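Putative TRAP PERIPLASMIC SOLUTE BINDING PROTEIN (PDB 4PBQ) binds L-gulonate and probably delivers it, as the periplasmic receptor, to a TRAP-type membrane transporter. Local coordinates at residues Gly70-Ile75 with Gly90-Asn95; Asn77-Gly82 with Tyr134-Leu139; Val168-Leu173 with Pro185-Leu190. All coordinates share one frame; numbering follows the deposited sequence.

Contact 1: Gly70-Ile75 with Gly90-Asn95; sequences GGEDQI and GLLLQN. With 2UF (L-gulonate), chain D.
Glu72 and Leu92 bury the most surface here, and Gly90 adds a backbone bond. The Glu72 side chain runs from the first turn of helix 72-81 to the L-gulonate. Its CG stands anti to the backbone N (chi1 -167°) and the chain stays extended beyond that, which sets the carboxylate a full side-chain length away from the helix, at the ligand. Glu72 OE2 accepts from Gly90 N at 2.6 Å. The donor meets OE2 on the anti side, 22° out of the carboxylate plane. Glu72 OE2 also takes a hydrogen bond from ligand O3 at 2.8 Å. Glu72 OE1 accepts from ligand O4 at 2.6 Å. Both carboxylate oxygens thus read neighbouring hydroxyls, while the Gly90 amide helps fix the rotation of the group.

This is one wall of the substrate cleft of a TRAP solute receptor. Helix 72-81 begins after Gly71, its N-cap residue, and the loop following strand 86-89 faces its first turn. Tyr32 also touches the Glu72 side chain. Gly90 CA lies 3.2 Å from ligand O2, so a glycine lets the sugar sit against the backbone. The next amide, Leu91 N, donates to ligand O2 at 2.9 Å.

Leu92 supplies the apolar part. Leu92 CD1 lies 3.5 Å from Glu72 CD and also packs on CB and CG. Leu92 CD1 also reaches the start of the helix, 3.8 Å from Asp73 N. The other methyl, Leu92 CD2, turns to the ligand and comes within 3.6 Å of ligand O4.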
loop_
_atom_site.group_PDB
_atom_site.type_symbol
_atom_site.label_atom_id
_atom_site.label_comp_id
_atom_site.label_asym_id
_atom_site.label_seq_id
_atom_site.Cartn_x
_atom_site.Cartn_y
_atom_site.Cartn_z
ATOM N N GLY A 70 -6.293 -13.115 8.332
ATOM C CA GLY A 70 -5.244 -13.698 7.515
ATOM C C GLY A 70 -4.377 -12.586 6.951
ATOM O O GLY A 70 -4.701 -11.402 7.012
ATOM N N GLY A 71 -3.260 -12.988 6.382
ATOM C CA GLY A 71 -2.427 -12.042 5.673
ATOM C C GLY A 71 -3.064 -11.435 4.449
ATOM O O GLY A 71 -4.102 -11.851 3.964
ATOM N N GLU A 72 -2.368 -10.430 3.912
ATOM C CA GLU A 72 -2.879 -9.611 2.835
ATOM C C GLU A 72 -3.344 -10.429 1.640
ATOM O O GLU A 72 -4.373 -10.133 1.051
ATOM C CB GLU A 72 -1.779 -8.629 2.415
ATOM C CG GLU A 72 -2.253 -7.509 1.517
ATOM C CD GLU A 72 -1.135 -6.614 1.050
ATOM O OE1 GLU A 72 0.021 -6.859 1.456
ATOM O OE2 GLU A 72 -1.426 -5.670 0.269
ATOM N N ASP A 73 -2.561 -11.424 1.234
ATOM C CA ASP A 73 -2.992 -12.255 0.135
ATOM C C ASP A 73 -4.292 -13.035 0.412
ATOM O O ASP A 73 -5.100 -13.261 -0.488
ATOM C CB ASP A 73 -1.879 -13.209 -0.312
ATOM C CG ASP A 73 -1.347 -14.103 0.790
ATOM O OD1 ASP A 73 -1.260 -13.694 1.975
ATOM O OD2 ASP A 73 -0.950 -15.241 0.430
ATOM N N GLN A 74 -4.457 -13.462 1.651
ATOM C CA GLN A 74 -5.670 -14.158 2.080
ATOM C C GLN A 74 -6.891 -13.224 2.055
ATOM O O GLN A 74 -7.996 -13.642 1.705
ATOM C CB GLN A 74 -5.458 -14.767 3.475
ATOM C CG GLN A 74 -6.660 -15.610 3.937
ATOM C CD GLN A 74 -6.326 -16.580 5.082
ATOM O OE1 GLN A 74 -5.648 -17.590 4.887
ATOM N NE2 GLN A 74 -6.828 -16.281 6.266
ATOM N N ILE A 75 -6.676 -11.957 2.390
ATOM C CA ILE A 75 -7.726 -10.934 2.285
ATOM C C ILE A 75 -8.147 -10.760 0.823
ATOM O O ILE A 75 -9.327 -10.772 0.506
ATOM C CB ILE A 75 -7.297 -9.581 2.886
ATOM C CG1 ILE A 75 -6.832 -9.757 4.339
ATOM C CG2 ILE A 75 -8.428 -8.576 2.761
ATOM C CD1 ILE A 75 -7.828 -10.459 5.232
ATOM N N GLY A 90 -3.092 -3.684 -0.279
ATOM C CA GLY A 90 -2.326 -3.065 -1.345
ATOM C C GLY A 90 -2.637 -3.722 -2.676
ATOM O O GLY A 90 -3.763 -4.184 -2.931
ATOM N N LEU A 91 -1.631 -3.787 -3.548
ATOM C CA LEU A 91 -1.899 -4.064 -4.955
ATOM C C LEU A 91 -1.561 -5.511 -5.358
ATOM O O LEU A 91 -1.184 -5.767 -6.496
ATOM C CB LEU A 91 -1.059 -3.100 -5.828
ATOM C CG LEU A 91 -1.146 -1.607 -5.474
ATOM C CD1 LEU A 91 -0.416 -0.727 -6.498
ATOM C CD2 LEU A 91 -2.585 -1.158 -5.374
ATOM N N LEU A 92 -1.696 -6.458 -4.438
ATOM C CA LEU A 92 -1.258 -7.829 -4.702
ATOM C C LEU A 92 -2.057 -8.513 -5.814
ATOM O O LEU A 92 -1.552 -9.460 -6.430
ATOM C CB LEU A 92 -1.293 -8.672 -3.437
ATOM C CG LEU A 92 -0.438 -8.235 -2.257
ATOM C CD1 LEU A 92 -0.511 -9.274 -1.189
ATOM C CD2 LEU A 92 1.018 -7.961 -2.693
ATOM N N LEU A 93 -3.264 -8.026 -6.096
ATOM C CA LEU A 93 -4.046 -8.539 -7.213
ATOM C C LEU A 93 -3.306 -8.336 -8.535
ATOM O O LEU A 93 -3.674 -8.931 -9.555
ATOM C CB LEU A 93 -5.418 -7.877 -7.273
ATOM C CG LEU A 93 -6.386 -8.522 -8.268
ATOM C CD1 LEU A 93 -6.648 -9.948 -7.896
ATOM C CD2 LEU A 93 -7.702 -7.728 -8.271
ATOM N N GLN A 94 -2.228 -7.555 -8.527
ATOM C CA GLN A 94 -1.409 -7.422 -9.734
ATOM C C GLN A 94 -0.867 -8.772 -10.217
ATOM O O GLN A 94 -0.491 -8.904 -11.389
ATOM C CB GLN A 94 -0.252 -6.448 -9.526
ATOM C CG GLN A 94 0.858 -6.970 -8.601
ATOM C CD GLN A 94 1.917 -7.782 -9.337
ATOM O OE1 GLN A 94 2.389 -7.394 -10.406
ATOM N NE2 GLN A 94 2.306 -8.909 -8.755
ATOM N N ASN A 95 -0.806 -9.774 -9.340
ATOM C CA ASN A 95 -0.341 -11.112 -9.788
ATOM C C ASN A 95 -1.380 -11.845 -10.641
ATOM O O ASN A 95 -1.079 -12.861 -11.280
ATOM C CB ASN A 95 0.187 -12.003 -8.616
ATOM C CG ASN A 95 -0.895 -12.416 -7.620
ATOM O OD1 ASN A 95 -2.083 -12.393 -7.916
ATOM N ND2 ASN A 95 -0.470 -12.809 -6.418
HETATM O O6A 2UF D . 3.642 -6.571 2.960
HETATM C C6 2UF D . 3.993 -5.462 2.536
HETATM O O6B 2UF D . 5.143 -5.001 2.584
HETATM C C5 2UF D . 2.884 -4.564 1.948
HETATM O O5 2UF D . 3.256 -3.215 2.132
HETATM C C4 2UF D . 2.685 -4.849 0.442
HETATM O O4 2UF D . 2.187 -6.185 0.262
HETATM C C3 2UF D . 1.713 -3.813 -0.162
HETATM O O3 2UF D . 0.474 -3.679 0.616
HETATM C C2 2UF D . 1.342 -4.170 -1.611
HETATM O O2 2UF D . 0.757 -2.994 -2.134
HETATM C C1 2UF D . 2.602 -4.489 -2.474
HETATM O O1 2UF D . 2.166 -4.645 -3.834
#

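Contact 2: Asn77-Gly82 with Tyr134-Leu139; sequences NGLRNG and YGIKLL. With SO4 (sulfate ion), chain E.
Tyr134 meets Arg80 through its carbonyl and through its ring. Tyr134 O accepts from Arg80 NE at 2.9 Å, in the carbonyl plane and on a lone pair. The Arg80 chain is extended at chi2 but bends at chi3 (68°), which brings NE round to this oxygen. The two side chains then run side by side in the same direction, with guanidinium and ring planes 79° apart. Arg80 NH2 comes to the ring edge, 3.8 Å from Tyr134 CD1, so there is no stack. The phenol OH bonds to Asp97, outside the contact.

Gly135 follows with positive phi, a conformation that favours glycine. Gly135 CA lies 4.7 Å from Arg80 CA, the closest CA pair of the two segments. A water lies between the two main chains, 2.8 Å from Gly135 O and close to Arg80 O. It has more acceptors in reach than protons, so it may not bond to both at once.

Ile136 opens strand 136-151 and packs on the last turns of helix 72-81. Ile136 CG1 lies 3.9 Å from Leu79 CB. Ile136 CD1 meets the aliphatic part of Arg80 at CG, 3.8 Å away, and the two side chains cross at about a right angle. Beyond this point the strand leaves the helix and pairs with strand 231-239, which Leu79 also touches through Gln237.

Arg80 NH1 and NH2 hold a sulfate, probably from the crystallisation liquor. The bond from NH2 to sulfate O1 is nearly straight, at 175°. With NE on a neutral carbonyl, no carboxylate across this contact balances the guanidinium, which may help explain why its outer edge has taken up an anion.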
loop_
_atom_site.group_PDB
_atom_site.type_symbol
_atom_site.label_atom_id
_atom_site.label_comp_id
_atom_site.label_asym_id
_atom_site.label_seq_id
_atom_site.Cartn_x
_atom_site.Cartn_y
_atom_site.Cartn_z
ATOM N N ASN A 77 -7.969 -12.943 -1.607
ATOM C CA ASN A 77 -8.731 -14.130 -2.020
ATOM C C ASN A 77 -10.117 -14.197 -1.387
ATOM O O ASN A 77 -11.085 -14.628 -2.030
ATOM C CB ASN A 77 -7.915 -15.368 -1.740
ATOM C CG ASN A 77 -6.767 -15.493 -2.727
ATOM O OD1 ASN A 77 -6.911 -15.092 -3.883
ATOM N ND2 ASN A 77 -5.641 -16.004 -2.282
ATOM N N GLY A 78 -10.200 -13.767 -0.138
ATOM C CA GLY A 78 -11.485 -13.732 0.554
ATOM C C GLY A 78 -12.444 -12.723 -0.061
ATOM O O GLY A 78 -13.648 -12.976 -0.135
ATOM N N LEU A 79 -11.929 -11.581 -0.509
ATOM C CA LEU A 79 -12.755 -10.603 -1.227
ATOM C C LEU A 79 -13.287 -11.233 -2.513
ATOM O O LEU A 79 -14.458 -11.110 -2.856
ATOM C CB LEU A 79 -11.947 -9.339 -1.550
ATOM C CG LEU A 79 -11.617 -8.446 -0.359
ATOM C CD1 LEU A 79 -10.466 -7.498 -0.703
ATOM C CD2 LEU A 79 -12.857 -7.647 0.058
ATOM N N ARG A 80 -12.424 -11.954 -3.213
ATOM C CA ARG A 80 -12.846 -12.513 -4.482
ATOM C C ARG A 80 -13.893 -13.624 -4.326
ATOM O O ARG A 80 -14.814 -13.715 -5.137
ATOM C CB ARG A 80 -11.643 -13.024 -5.263
ATOM C CG ARG A 80 -10.599 -11.957 -5.568
ATOM C CD ARG A 80 -9.499 -12.544 -6.444
ATOM N NE ARG A 80 -10.024 -12.865 -7.764
ATOM C CZ ARG A 80 -9.373 -13.590 -8.672
ATOM N NH1 ARG A 80 -8.141 -14.052 -8.428
ATOM N NH2 ARG A 80 -9.957 -13.847 -9.836
ATOM N N ASN A 81 -13.784 -14.458 -3.296
ATOM C CA ASN A 81 -14.745 -15.541 -3.120
ATOM C C ASN A 81 -15.929 -15.193 -2.218
ATOM O O ASN A 81 -16.837 -16.005 -2.035
ATOM C CB ASN A 81 -14.051 -16.854 -2.677
ATOM C CG ASN A 81 -13.462 -16.793 -1.276
ATOM O OD1 ASN A 81 -13.938 -16.060 -0.408
ATOM N ND2 ASN A 81 -12.405 -17.594 -1.041
ATOM N N GLY A 82 -15.912 -13.990 -1.648
ATOM C CA GLY A 82 -17.006 -13.524 -0.807
ATOM C C GLY A 82 -16.983 -13.913 0.661
ATOM O O GLY A 82 -17.825 -13.446 1.421
ATOM N N TYR A 134 -12.683 -9.482 -11.534
ATOM C CA TYR A 134 -12.059 -10.465 -10.642
ATOM C C TYR A 134 -12.777 -10.562 -9.303
ATOM O O TYR A 134 -12.231 -11.105 -8.330
ATOM C CB TYR A 134 -10.585 -10.108 -10.436
ATOM C CG TYR A 134 -9.879 -9.984 -11.758
ATOM C CD1 TYR A 134 -9.506 -11.115 -12.465
ATOM C CD2 TYR A 134 -9.635 -8.748 -12.325
ATOM C CE1 TYR A 134 -8.886 -11.010 -13.703
ATOM C CE2 TYR A 134 -9.020 -8.635 -13.544
ATOM C CZ TYR A 134 -8.642 -9.774 -14.234
ATOM O OH TYR A 134 -8.019 -9.676 -15.475
ATOM N N GLY A 135 -13.977 -9.994 -9.225
ATOM C CA GLY A 135 -14.831 -10.199 -8.067
ATOM C C GLY A 135 -14.731 -9.125 -6.991
ATOM O O GLY A 135 -15.220 -9.314 -5.873
ATOM N N ILE A 136 -14.133 -7.996 -7.316
ATOM C CA ILE A 136 -13.908 -6.986 -6.283
ATOM C C ILE A 136 -14.447 -5.640 -6.728
ATOM O O ILE A 136 -14.172 -5.189 -7.846
ATOM C CB ILE A 136 -12.408 -6.882 -5.919
ATOM C CG1 ILE A 136 -11.912 -8.168 -5.268
ATOM C CG2 ILE A 136 -12.152 -5.717 -4.970
ATOM C CD1 ILE A 136 -10.389 -8.213 -5.012
ATOM N N LYS A 137 -15.198 -4.992 -5.834
ATOM C CA LYS A 137 -15.615 -3.612 -6.034
ATOM C C LYS A 137 -14.708 -2.666 -5.246
ATOM O O LYS A 137 -14.593 -2.750 -4.016
ATOM C CB LYS A 137 -17.066 -3.436 -5.595
ATOM C CG LYS A 137 -17.530 -1.998 -5.521
ATOM C CD LYS A 137 -17.698 -1.369 -6.906
ATOM C CE LYS A 137 -18.178 0.080 -6.731
ATOM N NZ LYS A 137 -18.517 0.683 -8.046
ATOM N N LEU A 138 -14.057 -1.745 -5.953
ATOM C CA LEU A 138 -13.213 -0.753 -5.294
ATOM C C LEU A 138 -14.034 0.430 -4.833
ATOM O O LEU A 138 -14.781 0.996 -5.623
ATOM C CB LEU A 138 -12.131 -0.243 -6.242
ATOM C CG LEU A 138 -11.132 0.722 -5.581
ATOM C CD1 LEU A 138 -10.314 0.116 -4.494
ATOM C CD2 LEU A 138 -10.230 1.323 -6.636
ATOM N N LEU A 139 -13.919 0.783 -3.551
ATOM C CA LEU A 139 -14.650 1.922 -2.989
ATOM C C LEU A 139 -13.793 3.166 -2.779
ATOM O O LEU A 139 -14.319 4.278 -2.842
ATOM C CB LEU A 139 -15.297 1.537 -1.653
ATOM C CG LEU A 139 -16.386 0.464 -1.743
ATOM C CD1 LEU A 139 -16.891 0.107 -0.343
ATOM C CD2 LEU A 139 -17.508 0.952 -2.648
HETATM S S SO4 E . -7.755 -16.358 -11.540
HETATM O O1 SO4 E . -8.690 -15.290 -11.876
HETATM O O2 SO4 E . -8.465 -17.636 -11.594
HETATM O O3 SO4 E . -7.183 -16.187 -10.204
HETATM O O4 SO4 E . -6.659 -16.340 -12.508
HETATM O O HOH W 1 -16.722 -11.655 -5.381
#

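Contact 3: Val168-Leu173 with Pro185-Leu190; sequences VPLNSL and PQSMPL. With 2UF (L-gulonate), chain D.
Val168 pairs with Ser187 as neighbours on two parallel strands. Val168 N donates to Gln186 O at 3.1 Å, and Met188 N, of a selenomethionine, donates to Val168 O. The second bond is nearly in line with the carbonyl, at 173°. Ser187 CA adds a CA-H...O contact to Val168 O.

One side-chain hydrogen bond extends the pairing. Ser187 OG donates to Pro169 O at 2.8 Å, from above the carbonyl plane. With chi1 at 176°, Ser187 OG is swung away from its own N and toward the chain that continues past Val168. There Leu170 is the centre of an inverse gamma turn.

Apolar contacts lie at both ends. Val168 CG2 sits 4.0 Å from Pro185 CB, and the two side chains point the same way. Leu170 CD2 rests over the peptide joining Met188 to Pro189, 3.6 Å from Met188 C.

Ligand contacts come from both segments. Asn171 ND2 donates to O1 of L-gulonate at 2.9 Å. Its OD1 accepts from Leu173 N and caps the next helix, so this bond helps fix the amide. Pro169 CB and Leu190 CB also touch the ligand.

The contact closes a beta-alpha-beta unit: strand 165-168, helix 172-180, strand 184-187. Val175 of that helix covers both Val168 and Pro185. On the ligand side, strand 204-208 touches Pro169 and Leu190.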
loop_
_atom_site.group_PDB
_atom_site.type_symbol
_atom_site.label_atom_id
_atom_site.label_comp_id
_atom_site.label_asym_id
_atom_site.label_seq_id
_atom_site.Cartn_x
_atom_site.Cartn_y
_atom_site.Cartn_z
ATOM N N VAL A 168 11.230 -8.476 0.453
ATOM C CA VAL A 168 10.260 -7.731 -0.348
ATOM C C VAL A 168 8.871 -8.389 -0.253
ATOM O O VAL A 168 8.744 -9.547 0.156
ATOM C CB VAL A 168 10.690 -7.594 -1.836
ATOM C CG1 VAL A 168 11.985 -6.778 -1.939
ATOM C CG2 VAL A 168 10.859 -8.979 -2.474
ATOM N N PRO A 169 7.834 -7.655 -0.631
ATOM C CA PRO A 169 6.488 -8.264 -0.528
ATOM C C PRO A 169 6.222 -9.354 -1.565
ATOM O O PRO A 169 7.092 -9.671 -2.410
ATOM C CB PRO A 169 5.537 -7.093 -0.746
ATOM C CG PRO A 169 6.368 -5.941 -1.213
ATOM C CD PRO A 169 7.795 -6.206 -0.848
ATOM N N LEU A 170 5.028 -9.941 -1.462
ATOM C CA LEU A 170 4.582 -11.020 -2.334
ATOM C C LEU A 170 4.110 -10.498 -3.700
ATOM O O LEU A 170 2.956 -10.695 -4.103
ATOM C CB LEU A 170 3.445 -11.772 -1.642
ATOM C CG LEU A 170 3.814 -12.390 -0.282
ATOM C CD1 LEU A 170 2.547 -12.975 0.361
ATOM C CD2 LEU A 170 4.873 -13.454 -0.390
ATOM N N ASN A 171 5.052 -9.884 -4.416
ATOM C CA ASN A 171 4.781 -9.139 -5.627
ATOM C C ASN A 171 6.089 -9.010 -6.393
ATOM O O ASN A 171 7.022 -8.399 -5.914
ATOM C CB ASN A 171 4.212 -7.773 -5.259
ATOM C CG ASN A 171 3.941 -6.896 -6.471
ATOM O OD1 ASN A 171 4.414 -7.147 -7.575
ATOM N ND2 ASN A 171 3.177 -5.836 -6.246
ATOM N N SER A 172 6.178 -9.677 -7.545
ATOM C CA SER A 172 7.443 -9.732 -8.287
ATOM C C SER A 172 7.927 -8.358 -8.753
ATOM O O SER A 172 9.125 -8.190 -9.065
ATOM C CB SER A 172 7.311 -10.689 -9.473
ATOM O OG SER A 172 6.344 -10.182 -10.381
ATOM N N LEU A 173 7.050 -7.347 -8.785
ATOM C CA LEU A 173 7.526 -5.996 -9.113
ATOM C C LEU A 173 8.644 -5.579 -8.137
ATOM O O LEU A 173 9.624 -4.929 -8.493
ATOM C CB LEU A 173 6.384 -4.969 -9.003
ATOM C CG LEU A 173 6.859 -3.524 -9.056
ATOM C CD1 LEU A 173 7.460 -3.259 -10.419
ATOM C CD2 LEU A 173 5.730 -2.518 -8.749
ATOM N N PRO A 185 16.892 -9.723 -3.134
ATOM C CA PRO A 185 15.562 -9.779 -2.518
ATOM C C PRO A 185 15.209 -11.172 -2.052
ATOM O O PRO A 185 15.666 -12.154 -2.614
ATOM C CB PRO A 185 14.650 -9.383 -3.670
ATOM C CG PRO A 185 15.344 -9.994 -4.872
ATOM C CD PRO A 185 16.802 -9.783 -4.610
ATOM N N GLN A 186 14.356 -11.252 -1.045
ATOM C CA GLN A 186 13.690 -12.492 -0.698
ATOM C C GLN A 186 12.236 -12.156 -0.418
ATOM O O GLN A 186 11.910 -11.479 0.555
ATOM C CB GLN A 186 14.295 -13.209 0.521
ATOM C CG GLN A 186 13.518 -14.557 0.752
ATOM C CD GLN A 186 14.217 -15.594 1.653
ATOM O OE1 GLN A 186 15.412 -15.503 1.941
ATOM N NE2 GLN A 186 13.452 -16.585 2.099
ATOM N N SER A 187 11.362 -12.593 -1.295
ATOM C CA SER A 187 9.931 -12.305 -1.163
ATOM C C SER A 187 9.340 -13.166 -0.059
ATOM O O SER A 187 9.551 -14.355 -0.035
ATOM C CB SER A 187 9.213 -12.578 -2.499
ATOM O OG SER A 187 7.809 -12.409 -2.400
HETATM N N MSE A 188 8.596 -12.560 0.868
HETATM C CA MSE A 188 7.941 -13.329 1.917
HETATM C C MSE A 188 6.783 -12.514 2.490
HETATM O O MSE A 188 6.770 -11.291 2.371
HETATM C CB MSE A 188 8.919 -13.685 3.037
HETATM C CG MSE A 188 9.488 -12.529 3.751
HETATM SE SE MSE A 188 10.919 -12.984 5.047
HETATM C CE MSE A 188 12.351 -13.415 3.992
ATOM N N PRO A 189 5.834 -13.192 3.125
ATOM C CA PRO A 189 4.761 -12.445 3.797
ATOM C C PRO A 189 5.277 -11.523 4.867
ATOM O O PRO A 189 6.287 -11.774 5.531
ATOM C CB PRO A 189 3.943 -13.537 4.484
ATOM C CG PRO A 189 4.347 -14.815 3.879
ATOM C CD PRO A 189 5.719 -14.642 3.317
ATOM N N LEU A 190 4.511 -10.471 5.110
ATOM C CA LEU A 190 4.900 -9.476 6.069
ATOM C C LEU A 190 5.069 -10.082 7.453
ATOM O O LEU A 190 5.921 -9.645 8.222
ATOM C CB LEU A 190 3.812 -8.393 6.091
ATOM C CG LEU A 190 4.007 -7.205 7.021
ATOM C CD1 LEU A 190 5.216 -6.413 6.669
ATOM C CD2 LEU A 190 2.756 -6.349 6.982
HETATM O O6A 2UF D . 3.642 -6.571 2.960
HETATM C C6 2UF D . 3.993 -5.462 2.536
HETATM O O6B 2UF D . 5.143 -5.001 2.584
HETATM C C5 2UF D . 2.884 -4.564 1.948
HETATM O O5 2UF D . 3.256 -3.215 2.132
HETATM C C4 2UF D . 2.685 -4.849 0.442
HETATM O O4 2UF D . 2.187 -6.185 0.262
HETATM C C3 2UF D . 1.713 -3.813 -0.162
HETATM O O3 2UF D . 0.474 -3.679 0.616
HETATM C C2 2UF D . 1.342 -4.170 -1.611
HETATM O O2 2UF D . 0.757 -2.994 -2.134
HETATM C C1 2UF D . 2.602 -4.489 -2.474
HETATM O O1 2UF D . 2.166 -4.645 -3.834
#

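How the contacts relate
Contacts 1 and 3 both touch the L-gulonate, and their centres are 11 Å apart. Contact 1 is the more buried and joins a carboxylate to one backbone amide, with ligand hydroxyls on both its oxygens. Contact 3 is partly buried and rests on parallel strand pairing. They meet directly where Leu92 CD2 packs on Leu170 and Asn171. Contact 2 shares helix 72-81 with contact 1 but uses its far end. It lies nearer the surface, where water and sulfate enter the chemistry; its centre is about 17 Å from the centre of the chain. Leu93 connects it to contact 1 by packing on Arg80 and Ile136. Contacts 2 and 3 do not touch; their nearest atoms are about 9 Å apart.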